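PDB 5HAM: RickCE, which is a CE-clan cysteine protease effector of Rickettsia bellii that probably acts as a deubiquitinase, this chain holding its catalytic domain. Local coordinates for residues 152-155 with 160-163; 28-33 with 121-126; 202-207 with 216-221; 144-149 with 173-178. One frame throughout, in Å; residues are numbered along the deposited sequence.

Contacts 2, 4 and 3 follow in series along the chain, and contact 1 lies inside the span of contact 4. Contact 2 closes first, bringing strand 27-34 to the C-terminal part of the long helix 96-130 across a largely helical excursion of 87 residues. Contact 4 then joins the loop leading into strand 147-155 to the turn leading into helix 175-188, with the hairpin of contact 1 between. Contact 3 comes last, linking the segment after strand 196-199 to helix 211-223. None of them cross. Contacts 1, 2 and 4 share the mixed sheet, with Thr125 packing on Ile161 and Ala32 on Trp147. Contact 3 meets contact 4 where Gly219 and Asn218 touch Val149.

Contact 1 (152-155 with 160-163); sequences AKYD and QIIL
With its ring swung anti to the backbone N (chi1 -178°), Tyr154 meets an Ile161 side chain that is folded at both torsions, chi1 -63° and chi2 -75°. The folded Ile161 sends CD1 back over the strand pair until it lies 3.5 Å from Tyr154 CD1. The two side chains cross at about a right angle, the methyl approaching the ring obliquely. On the same face Ala152 CB rests against Leu163 CD2 at 3.6 Å, so each non-hydrogen-bonded pair of this antiparallel hairpin makes an apolar contact. Lys153 with Ile162 and Asp155 with Gln160 form the alternating hydrogen-bonded pairs, whose side chains occupy the opposite face. Lys153 N gives a bond of 2.8 Å to Ile162 O, and Ile162 N returns one of 2.8 Å to Lys153 O. Nearer the turn, Asp155 N reaches Gln160 O at 2.8 Å and Gln160 N reaches Asp155 O at 2.9 Å. The bend in the Gln160 chain carries its amide back along its own strand, where NE2 donates to Ile161 O at 2.7 Å from above the carbonyl plane; the same nitrogen also serves Lys194 O. Beside the turn, Tyr154 OH is held by Asn159. The extended Lys153 chain leads away from the partner strand and delivers NZ to Ile222 O in helix 211-223. Ala152, Tyr154 and Ile161 pack under helix 96-130, through Ile128 and Thr125, while strands 135-141 and 196-199 flank the hairpin on its two sides and extend the sheet.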
loop_
_atom_site.group_PDB
_atom_site.type_symbol
_atom_site.label_atom_id
_atom_site.label_comp_id
_atom_site.label_asym_id
_atom_site.label_seq_id
_atom_site.Cartn_x
_atom_site.Cartn_y
_atom_site.Cartn_z
ATOM N N ALA A 152 5.932 -6.511 13.114
ATOM C CA ALA A 152 7.200 -6.241 13.777
ATOM C C ALA A 152 7.207 -6.833 15.166
ATOM O O ALA A 152 6.276 -6.619 15.948
ATOM C CB ALA A 152 7.411 -4.741 13.865
ATOM N N LYS A 153 8.263 -7.575 15.473
ATOM C CA LYS A 153 8.422 -8.170 16.790
ATOM C C LYS A 153 9.850 -8.001 17.282
ATOM O O LYS A 153 10.768 -7.741 16.507
ATOM C CB LYS A 153 8.042 -9.644 16.772
ATOM C CG LYS A 153 6.571 -9.880 16.523
ATOM C CD LYS A 153 6.259 -11.358 16.485
ATOM C CE LYS A 153 4.840 -11.607 16.030
ATOM N NZ LYS A 153 4.570 -13.055 15.852
ATOM N N TYR A 154 10.030 -8.156 18.582
ATOM C CA TYR A 154 11.297 -7.834 19.199
ATOM C C TYR A 154 11.748 -8.938 20.132
ATOM O O TYR A 154 11.033 -9.307 21.064
ATOM C CB TYR A 154 11.171 -6.538 19.990
ATOM C CG TYR A 154 12.458 -6.104 20.629
ATOM C CD1 TYR A 154 13.533 -5.709 19.854
ATOM C CD2 TYR A 154 12.597 -6.076 22.007
ATOM C CE1 TYR A 154 14.711 -5.307 20.420
ATOM C CE2 TYR A 154 13.773 -5.661 22.587
ATOM C CZ TYR A 154 14.826 -5.280 21.784
ATOM O OH TYR A 154 16.010 -4.874 22.347
ATOM N N ASP A 155 12.935 -9.465 19.866
ATOM C CA ASP A 155 13.581 -10.387 20.787
ATOM C C ASP A 155 14.548 -9.631 21.704
ATOM O O ASP A 155 15.653 -9.272 21.295
ATOM C CB ASP A 155 14.327 -11.471 20.021
ATOM C CG ASP A 155 14.912 -12.512 20.937
ATOM O OD1 ASP A 155 14.152 -13.070 21.751
ATOM O OD2 ASP A 155 16.131 -12.761 20.865
ATOM N N GLN A 160 16.948 -7.903 19.134
ATOM C CA GLN A 160 16.801 -8.212 17.726
ATOM C C GLN A 160 15.400 -7.909 17.222
ATOM O O GLN A 160 14.424 -8.476 17.714
ATOM C CB GLN A 160 17.104 -9.690 17.512
ATOM C CG GLN A 160 16.917 -10.148 16.091
ATOM C CD GLN A 160 17.804 -9.390 15.142
ATOM O OE1 GLN A 160 19.006 -9.640 15.068
ATOM N NE2 GLN A 160 17.221 -8.442 14.413
ATOM N N ILE A 161 15.306 -7.006 16.248
ATOM C CA ILE A 161 14.040 -6.715 15.574
ATOM C C ILE A 161 13.774 -7.726 14.460
ATOM O O ILE A 161 14.633 -7.999 13.623
ATOM C CB ILE A 161 14.018 -5.295 14.962
ATOM C CG1 ILE A 161 14.132 -4.218 16.043
ATOM C CG2 ILE A 161 12.728 -5.068 14.214
ATOM C CD1 ILE A 161 12.859 -4.022 16.830
ATOM N N ILE A 162 12.573 -8.286 14.463
ATOM C CA ILE A 162 12.184 -9.263 13.459
ATOM C C ILE A 162 10.905 -8.803 12.743
ATOM O O ILE A 162 9.895 -8.531 13.384
ATOM C CB ILE A 162 12.018 -10.668 14.115
ATOM C CG1 ILE A 162 13.318 -11.071 14.827
ATOM C CG2 ILE A 162 11.627 -11.715 13.088
ATOM C CD1 ILE A 162 13.259 -12.388 15.569
ATOM N N LEU A 163 10.972 -8.678 11.419
ATOM C CA LEU A 163 9.839 -8.212 10.616
ATOM C C LEU A 163 9.317 -9.327 9.713
ATOM O O LEU A 163 10.070 -9.907 8.928
ATOM C CB LEU A 163 10.238 -7.010 9.756
ATOM C CG LEU A 163 10.943 -5.845 10.463
ATOM C CD1 LEU A 163 11.615 -4.950 9.454
ATOM C CD2 LEU A 163 9.973 -5.044 11.317
#

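Contact 2 (28-33 with 121-126); sequences SVQPAI and LNRATK
Gln30 and Ala124 bring their CA atoms to 6.8 Å, whereas Ile33 and Leu121, at the other end of the contact, stay 8.2 Å apart. The first segment is strand at residues 28-29, passes through a break at 30-32 and resumes strand geometry at Ile33; the second is regular helix. No hydrogen bond joins them, and the meeting is one of side chains. Gln30 does most of the touching. Its chain is bent (chi1 -65°, chi2 -60°), which lays CG against Ala124 CB at 3.9 Å and turns the amide along the helix surface. There Gln30 OE1 approaches Arg123 CG at 3.7 Å, a van der Waals contact with the aliphatic root of the arginine. The amide and guanidinium planes stand 75° apart, and the charged end of Arg123 makes a long, weak ion pair with Asp127. A looser apolar touch follows at Ile33, where CD1 comes to 4.3 Å from Leu121 CG. Within the helix, Leu121 O takes two donors from Thr125, the backbone N and OG1, which arrive from opposite faces of its carbonyl plane. The contact thus seats the broken edge strand 27-34 beneath helix 96-130. Ile120 of this helix also meets Gln30 and Ile33, strand 135-141 contributes Ala136 and Ile138 beneath Ala124, and helix 175-188 packs against Leu121 and Thr125 through Thr187 and Leu188.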
loop_
_atom_site.group_PDB
_atom_site.type_symbol
_atom_site.label_atom_id
_atom_site.label_comp_id
_atom_site.label_asym_id
_atom_site.label_seq_id
_atom_site.Cartn_x
_atom_site.Cartn_y
_atom_site.Cartn_z
ATOM N N SER A 28 -0.040 -3.437 18.859
ATOM C CA SER A 28 -0.375 -2.127 18.303
ATOM C C SER A 28 -0.603 -2.212 16.808
ATOM O O SER A 28 0.218 -2.743 16.066
ATOM C CB SER A 28 0.701 -1.086 18.611
ATOM O OG SER A 28 1.968 -1.525 18.176
ATOM N N VAL A 29 -1.737 -1.688 16.380
ATOM C CA VAL A 29 -2.038 -1.568 14.975
ATOM C C VAL A 29 -1.616 -0.205 14.451
ATOM O O VAL A 29 -2.130 0.820 14.892
ATOM C CB VAL A 29 -3.537 -1.727 14.722
ATOM C CG1 VAL A 29 -3.827 -1.533 13.238
ATOM C CG2 VAL A 29 -3.989 -3.083 15.204
ATOM N N GLN A 30 -0.691 -0.199 13.496
ATOM C CA GLN A 30 -0.174 1.048 12.943
ATOM C C GLN A 30 -1.027 1.529 11.782
ATOM O O GLN A 30 -1.753 0.748 11.176
ATOM C CB GLN A 30 1.273 0.851 12.474
ATOM C CG GLN A 30 2.229 0.548 13.603
ATOM C CD GLN A 30 2.256 1.667 14.624
ATOM O OE1 GLN A 30 2.286 2.839 14.266
ATOM N NE2 GLN A 30 2.224 1.310 15.900
ATOM N N PRO A 31 -0.952 2.827 11.470
ATOM C CA PRO A 31 -1.533 3.309 10.214
ATOM C C PRO A 31 -0.761 2.738 9.028
ATOM O O PRO A 31 0.389 2.345 9.188
ATOM C CB PRO A 31 -1.357 4.827 10.305
ATOM C CG PRO A 31 -0.351 5.052 11.374
ATOM C CD PRO A 31 -0.490 3.928 12.331
ATOM N N ALA A 32 -1.389 2.676 7.860
ATOM C CA ALA A 32 -0.751 2.063 6.700
ATOM C C ALA A 32 0.493 2.777 6.219
ATOM O O ALA A 32 0.529 4.001 6.131
ATOM C CB ALA A 32 -1.744 1.931 5.542
ATOM N N ILE A 33 1.511 1.992 5.901
ATOM C CA ILE A 33 2.591 2.464 5.066
ATOM C C ILE A 33 2.123 2.352 3.622
ATOM O O ILE A 33 1.599 1.320 3.215
ATOM C CB ILE A 33 3.834 1.621 5.264
ATOM C CG1 ILE A 33 4.563 2.062 6.542
ATOM C CG2 ILE A 33 4.759 1.716 4.036
ATOM C CD1 ILE A 33 5.671 1.097 6.957
ATOM N N LEU A 121 7.237 2.991 10.669
ATOM C CA LEU A 121 8.182 1.941 10.988
ATOM C C LEU A 121 8.874 2.191 12.320
ATOM O O LEU A 121 9.041 1.276 13.128
ATOM C CB LEU A 121 9.232 1.849 9.901
ATOM C CG LEU A 121 9.286 0.525 9.155
ATOM C CD1 LEU A 121 10.540 0.491 8.269
ATOM C CD2 LEU A 121 9.231 -0.642 10.155
ATOM N N ASN A 122 9.293 3.432 12.548
ATOM C CA ASN A 122 9.918 3.775 13.824
ATOM C C ASN A 122 8.987 3.682 15.037
ATOM O O ASN A 122 9.391 3.196 16.093
ATOM C CB ASN A 122 10.574 5.153 13.765
ATOM C CG ASN A 122 11.989 5.091 13.232
ATOM O OD1 ASN A 122 12.724 4.139 13.514
ATOM N ND2 ASN A 122 12.379 6.097 12.446
ATOM N N ARG A 123 7.750 4.154 14.883
ATOM C CA ARG A 123 6.760 4.061 15.948
ATOM C C ARG A 123 6.493 2.590 16.284
ATOM O O ARG A 123 6.421 2.218 17.450
ATOM C CB ARG A 123 5.463 4.772 15.553
ATOM C CG ARG A 123 4.376 4.724 16.625
ATOM C CD ARG A 123 4.895 5.260 17.968
ATOM N NE ARG A 123 3.908 5.190 19.045
ATOM C CZ ARG A 123 4.180 5.452 20.320
ATOM N NH1 ARG A 123 5.410 5.796 20.678
ATOM N NH2 ARG A 123 3.228 5.367 21.241
ATOM N N ALA A 124 6.381 1.760 15.256
ATOM C CA ALA A 124 6.147 0.336 15.443
ATOM C C ALA A 124 7.286 -0.263 16.246
ATOM O O ALA A 124 7.067 -1.053 17.174
ATOM C CB ALA A 124 5.991 -0.374 14.089
ATOM N N THR A 125 8.499 0.154 15.908
ATOM C CA THR A 125 9.696 -0.297 16.597
ATOM C C THR A 125 9.739 0.205 18.040
ATOM O O THR A 125 10.180 -0.505 18.952
ATOM C CB THR A 125 10.960 0.165 15.841
ATOM O OG1 THR A 125 10.962 -0.408 14.522
ATOM C CG2 THR A 125 12.220 -0.264 16.578
ATOM N N LYS A 126 9.269 1.424 18.257
ATOM C CA LYS A 126 9.234 1.958 19.614
ATOM C C LYS A 126 8.231 1.167 20.460
ATOM O O LYS A 126 8.488 0.855 21.627
ATOM C CB LYS A 126 8.910 3.458 19.617
#

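Contact 3 (202-207 with 216-221); sequences TKQQTD and VDNGIK
Gln204 and Asn218 meet amide to amide in a compact, buried pair, while the rest of the loop 202-207 diverges from the helix. Two reciprocal hydrogen bonds make up the tight part. Asn218 ND2 donates to Gln204 OE1 at 2.8 Å, nearly straight at 173°, in the carbonyl plane and on a lone pair. In return Gln204 NE2 donates to Asn218 OD1 at 2.9 Å, with the donor tilted slightly from that carbonyl plane. The side chains come from opposite directions, and their amides are nearly coplanar, 24° apart, so the two bonds close a nearly flat ring. Gln204 reaches this far because its chain is extended beyond CG, whereas the shorter Asn218 points across from the helix. Around the pair, Phe214 and Ser234 pack on Gln204, and Ile228 on Asn218.

The other side is loose. Thr206 and Asp207 are exposed and run well away from the helix, as does the exposed Lys203 on the preceding side. On the helix, Asp217 and Lys221 face each other one turn apart in a salt bridge, where Lys221 NZ lies 2.8 Å from Asp217 OD2, on the syn lone pair of that oxygen.

Gln204 NE2 also donates to Leu229 O. This carbonyl can only accept, so it indicates which end of the glutamine amide is nitrogen, and the paired bonds then set the orientation of Asn218. This pair of uncharged hydrogen bonds thereby satisfies buried polar atoms while fixing the loop to helix 211-223, whose first residues probably carry the nucleophile, as in other CE-clan proteases.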
loop_
_atom_site.group_PDB
_atom_site.type_symbol
_atom_site.label_atom_id
_atom_site.label_comp_id
_atom_site.label_asym_id
_atom_site.label_seq_id
_atom_site.Cartn_x
_atom_site.Cartn_y
_atom_site.Cartn_z
ATOM N N THR A 202 3.646 -16.456 0.721
ATOM C CA THR A 202 2.623 -17.472 0.583
ATOM C C THR A 202 1.527 -16.950 -0.310
ATOM O O THR A 202 0.746 -16.092 0.098
ATOM C CB THR A 202 2.032 -17.842 1.928
ATOM O OG1 THR A 202 3.092 -18.210 2.808
ATOM C CG2 THR A 202 1.043 -18.998 1.783
ATOM N N LYS A 203 1.496 -17.450 -1.539
ATOM C CA LYS A 203 0.448 -17.073 -2.455
ATOM C C LYS A 203 -0.848 -17.601 -1.874
ATOM O O LYS A 203 -0.953 -18.788 -1.550
ATOM C CB LYS A 203 0.688 -17.668 -3.848
ATOM C CG LYS A 203 -0.444 -17.390 -4.815
ATOM C CD LYS A 203 -0.398 -18.294 -6.042
ATOM C CE LYS A 203 -0.187 -17.497 -7.333
ATOM N NZ LYS A 203 -0.363 -18.332 -8.577
ATOM N N GLN A 204 -1.830 -16.722 -1.730
ATOM C CA GLN A 204 -3.099 -17.133 -1.149
ATOM C C GLN A 204 -4.246 -17.026 -2.137
ATOM O O GLN A 204 -5.004 -17.973 -2.319
ATOM C CB GLN A 204 -3.379 -16.362 0.143
ATOM C CG GLN A 204 -2.479 -16.820 1.240
ATOM C CD GLN A 204 -2.432 -15.876 2.420
ATOM O OE1 GLN A 204 -2.456 -14.652 2.258
ATOM N NE2 GLN A 204 -2.361 -16.443 3.625
ATOM N N GLN A 205 -4.357 -15.882 -2.794
ATOM C CA GLN A 205 -5.389 -15.698 -3.806
ATOM C C GLN A 205 -4.928 -14.643 -4.784
ATOM O O GLN A 205 -4.383 -13.614 -4.382
ATOM C CB GLN A 205 -6.714 -15.293 -3.156
ATOM C CG GLN A 205 -7.856 -15.141 -4.153
ATOM C CD GLN A 205 -9.210 -15.218 -3.494
ATOM O OE1 GLN A 205 -9.356 -15.797 -2.420
ATOM N NE2 GLN A 205 -10.215 -14.627 -4.130
ATOM N N THR A 206 -5.135 -14.881 -6.073
ATOM C CA THR A 206 -4.624 -13.948 -7.079
ATOM C C THR A 206 -5.597 -12.844 -7.470
ATOM O O THR A 206 -5.294 -12.047 -8.337
ATOM C CB THR A 206 -4.137 -14.661 -8.335
ATOM O OG1 THR A 206 -5.228 -15.375 -8.923
ATOM C CG2 THR A 206 -3.042 -15.637 -7.975
ATOM N N ASP A 207 -6.757 -12.790 -6.830
ATOM C CA ASP A 207 -7.639 -11.647 -7.007
ATOM C C ASP A 207 -7.159 -10.491 -6.143
ATOM O O ASP A 207 -7.019 -10.631 -4.921
ATOM C CB ASP A 207 -9.076 -12.000 -6.634
ATOM C CG ASP A 207 -9.583 -13.211 -7.378
ATOM O OD1 ASP A 207 -8.755 -13.938 -7.962
ATOM O OD2 ASP A 207 -10.810 -13.442 -7.371
ATOM N N VAL A 216 -5.702 -8.762 6.568
ATOM C CA VAL A 216 -6.236 -8.750 7.912
ATOM C C VAL A 216 -5.957 -10.080 8.594
ATOM O O VAL A 216 -5.446 -10.122 9.712
ATOM C CB VAL A 216 -7.763 -8.469 7.907
ATOM C CG1 VAL A 216 -8.391 -8.771 9.290
ATOM C CG2 VAL A 216 -8.051 -7.023 7.433
ATOM N N ASP A 217 -6.292 -11.167 7.918
ATOM C CA ASP A 217 -6.116 -12.481 8.512
ATOM C C ASP A 217 -4.640 -12.810 8.778
ATOM O O ASP A 217 -4.301 -13.327 9.850
ATOM C CB ASP A 217 -6.761 -13.548 7.645
ATOM C CG ASP A 217 -7.040 -14.826 8.417
ATOM O OD1 ASP A 217 -8.054 -14.869 9.153
ATOM O OD2 ASP A 217 -6.249 -15.785 8.278
ATOM N N ASN A 218 -3.772 -12.497 7.821
ATOM C CA ASN A 218 -2.333 -12.734 7.996
ATOM C C ASN A 218 -1.771 -11.915 9.150
ATOM O O ASN A 218 -1.059 -12.449 9.999
ATOM C CB ASN A 218 -1.539 -12.446 6.711
ATOM C CG ASN A 218 -1.945 -13.355 5.567
ATOM O OD1 ASN A 218 -2.422 -14.466 5.793
ATOM N ND2 ASN A 218 -1.756 -12.893 4.334
ATOM N N GLY A 219 -2.106 -10.627 9.191
ATOM C CA GLY A 219 -1.599 -9.741 10.230
ATOM C C GLY A 219 -1.960 -10.236 11.614
ATOM O O GLY A 219 -1.108 -10.357 12.489
ATOM N N ILE A 220 -3.232 -10.548 11.801
ATOM C CA ILE A 220 -3.710 -11.133 13.045
ATOM C C ILE A 220 -2.977 -12.421 13.415
ATOM O O ILE A 220 -2.519 -12.590 14.551
ATOM C CB ILE A 220 -5.196 -11.433 12.931
ATOM C CG1 ILE A 220 -5.962 -10.123 12.818
ATOM C CG2 ILE A 220 -5.672 -12.221 14.127
ATOM C CD1 ILE A 220 -7.401 -10.319 12.530
ATOM N N LYS A 221 -2.848 -13.324 12.449
ATOM C CA LYS A 221 -2.194 -14.597 12.725
ATOM C C LYS A 221 -0.708 -14.458 13.031
ATOM O O LYS A 221 -0.223 -15.000 14.018
ATOM C CB LYS A 221 -2.453 -15.612 11.610
ATOM C CG LYS A 221 -3.671 -16.463 11.928
ATOM C CD LYS A 221 -4.433 -16.840 10.700
ATOM C CE LYS A 221 -5.631 -17.687 11.073
ATOM N NZ LYS A 221 -6.307 -18.157 9.845
#

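Contact 4 (144-149 with 173-178); sequences YGHWTV and INYDGQ
His146 and Tyr175 meet at the probable active site of this CE-clan protease fold, where His146 sits just ahead of strand 147-155 and Trp147 begins it. His146 NE2 is hydrogen-bonded to Asp167 OD2, and the neighbouring Trp147 packs on Cys211; together, His146, Asp167 and Cys211 are consistent with the catalytic triad of the clan. The backbone at His146 forms an inverse gamma turn, closed by a weak bond from Trp147 N to Gly145 O.

The contact itself is a T-shaped (edge-to-face) aromatic pair. Both rings are carried anti to their backbone N, with chi1 -174° in His146 and -176° in Tyr175, and they extend toward each other from opposite directions. The imidazole edge points at one face of the phenol ring, with centroids 4.5 Å apart and planes at 65°. The approach is offset toward the rim: His146 CE1 lies 3.4 Å from Tyr175 CZ and 3.5 Å from Tyr175 CE2. Leu169 and Asn171 also pack on the histidine, and Met142 on the tyrosine, so the pair is built into the loops around the site. With Asp167 holding NE2 and the tyrosine face meeting CE1, the rotation of the imidazole is restrained at two points.

A third restraint lies at ND1. Although Tyr175 OH does not bond to it directly, one water links them in the imidazole plane, 2.8 Å from His146 ND1 and 3.0 Å from Tyr175 OH.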
loop_
_atom_site.group_PDB
_atom_site.type_symbol
_atom_site.label_atom_id
_atom_site.label_comp_id
_atom_site.label_asym_id
_atom_site.label_seq_id
_atom_site.Cartn_x
_atom_site.Cartn_y
_atom_site.Cartn_z
ATOM N N TYR A 144 -2.232 0.942 -5.446
ATOM C CA TYR A 144 -3.660 1.105 -5.197
ATOM C C TYR A 144 -4.376 -0.231 -4.910
ATOM O O TYR A 144 -4.503 -1.094 -5.782
ATOM C CB TYR A 144 -4.362 1.882 -6.333
ATOM C CG TYR A 144 -5.806 2.200 -5.987
ATOM C CD1 TYR A 144 -6.136 3.351 -5.288
ATOM C CD2 TYR A 144 -6.832 1.319 -6.318
ATOM C CE1 TYR A 144 -7.445 3.624 -4.943
ATOM C CE2 TYR A 144 -8.137 1.592 -5.991
ATOM C CZ TYR A 144 -8.439 2.739 -5.303
ATOM O OH TYR A 144 -9.743 2.988 -4.976
ATOM N N GLY A 145 -4.806 -0.402 -3.665
ATOM C CA GLY A 145 -5.542 -1.583 -3.259
ATOM C C GLY A 145 -4.705 -2.844 -3.144
ATOM O O GLY A 145 -5.224 -3.908 -2.801
ATOM N N HIS A 146 -3.414 -2.736 -3.434
ATOM C CA HIS A 146 -2.505 -3.874 -3.316
ATOM C C HIS A 146 -2.066 -3.994 -1.868
ATOM O O HIS A 146 -0.954 -3.614 -1.505
ATOM C CB HIS A 146 -1.307 -3.708 -4.264
ATOM C CG HIS A 146 -0.401 -4.902 -4.318
ATOM N ND1 HIS A 146 0.488 -5.114 -5.351
ATOM C CD2 HIS A 146 -0.233 -5.939 -3.461
ATOM C CE1 HIS A 146 1.159 -6.231 -5.130
ATOM N NE2 HIS A 146 0.741 -6.750 -3.991
ATOM N N TRP A 147 -2.957 -4.520 -1.041
ATOM C CA TRP A 147 -2.730 -4.543 0.398
ATOM C C TRP A 147 -1.911 -5.748 0.780
ATOM O O TRP A 147 -2.148 -6.841 0.266
ATOM C CB TRP A 147 -4.045 -4.548 1.173
ATOM C CG TRP A 147 -4.687 -3.247 1.170
ATOM C CD1 TRP A 147 -5.812 -2.894 0.498
ATOM C CD2 TRP A 147 -4.242 -2.089 1.862
ATOM N NE1 TRP A 147 -6.106 -1.575 0.733
ATOM C CE2 TRP A 147 -5.155 -1.053 1.578
ATOM C CE3 TRP A 147 -3.167 -1.816 2.718
ATOM C CZ2 TRP A 147 -5.028 0.222 2.098
ATOM C CZ3 TRP A 147 -3.038 -0.555 3.234
ATOM C CH2 TRP A 147 -3.962 0.453 2.919
ATOM N N THR A 148 -0.933 -5.515 1.658
ATOM C CA THR A 148 -0.065 -6.549 2.201
ATOM C C THR A 148 0.180 -6.220 3.676
ATOM O O THR A 148 -0.288 -5.194 4.172
ATOM C CB THR A 148 1.292 -6.593 1.465
ATOM O OG1 THR A 148 2.039 -5.400 1.724
ATOM C CG2 THR A 148 1.096 -6.701 -0.017
ATOM N N VAL A 149 0.917 -7.063 4.390
ATOM C CA VAL A 149 1.100 -6.816 5.818
ATOM C C VAL A 149 2.541 -7.017 6.296
ATOM O O VAL A 149 3.262 -7.910 5.829
ATOM C CB VAL A 149 0.109 -7.655 6.687
ATOM C CG1 VAL A 149 0.456 -9.153 6.627
ATOM C CG2 VAL A 149 0.074 -7.151 8.112
ATOM N N ILE A 173 8.413 -9.822 -0.940
ATOM C CA ILE A 173 8.541 -8.509 -0.321
ATOM C C ILE A 173 9.346 -7.533 -1.192
ATOM O O ILE A 173 9.384 -6.343 -0.898
ATOM C CB ILE A 173 9.190 -8.627 1.090
ATOM C CG1 ILE A 173 8.960 -7.377 1.924
ATOM C CG2 ILE A 173 10.688 -8.934 1.017
ATOM C CD1 ILE A 173 9.726 -7.422 3.207
ATOM N N ASN A 174 9.973 -8.041 -2.262
ATOM C CA ASN A 174 10.775 -7.221 -3.183
ATOM C C ASN A 174 9.977 -6.609 -4.306
ATOM O O ASN A 174 10.518 -5.917 -5.152
ATOM C CB ASN A 174 11.899 -8.042 -3.798
ATOM C CG ASN A 174 12.938 -8.436 -2.778
ATOM O OD1 ASN A 174 13.392 -7.606 -1.989
ATOM N ND2 ASN A 174 13.293 -9.705 -2.760
ATOM N N TYR A 175 8.691 -6.912 -4.317
ATOM C CA TYR A 175 7.757 -6.358 -5.273
ATOM C C TYR A 175 8.032 -4.885 -5.636
ATOM O O TYR A 175 8.215 -4.031 -4.763
ATOM C CB TYR A 175 6.346 -6.494 -4.704
ATOM C CG TYR A 175 5.312 -6.028 -5.664
ATOM C CD1 TYR A 175 4.926 -6.832 -6.728
ATOM C CD2 TYR A 175 4.736 -4.777 -5.534
ATOM C CE1 TYR A 175 3.983 -6.417 -7.619
ATOM C CE2 TYR A 175 3.803 -4.340 -6.428
ATOM C CZ TYR A 175 3.424 -5.166 -7.475
ATOM O OH TYR A 175 2.487 -4.740 -8.377
ATOM N N ASP A 176 8.064 -4.610 -6.933
ATOM C CA ASP A 176 8.164 -3.246 -7.453
ATOM C C ASP A 176 9.456 -2.515 -7.038
ATOM O O ASP A 176 9.416 -1.449 -6.412
ATOM C CB ASP A 176 6.896 -2.439 -7.108
ATOM C CG ASP A 176 6.780 -1.158 -7.923
ATOM O OD1 ASP A 176 7.299 -1.155 -9.062
ATOM O OD2 ASP A 176 6.195 -0.158 -7.418
ATOM N N GLY A 177 10.596 -3.112 -7.382
ATOM C CA GLY A 177 11.899 -2.507 -7.176
ATOM C C GLY A 177 12.449 -2.442 -5.758
ATOM O O GLY A 177 13.287 -1.590 -5.449
ATOM N N GLN A 178 11.977 -3.332 -4.894
ATOM C CA GLN A 178 12.512 -3.441 -3.540
ATOM C C GLN A 178 12.214 -2.200 -2.720
ATOM O O GLN A 178 12.928 -1.874 -1.774
ATOM C CB GLN A 178 14.021 -3.753 -3.569
ATOM C CG GLN A 178 14.313 -5.128 -4.153
ATOM C CD GLN A 178 15.778 -5.349 -4.469
ATOM O OE1 GLN A 178 16.657 -4.931 -3.720
ATOM N NE2 GLN A 178 16.048 -6.005 -5.588
HETATM O O HOH W 1 0.341 -3.008 -7.196
#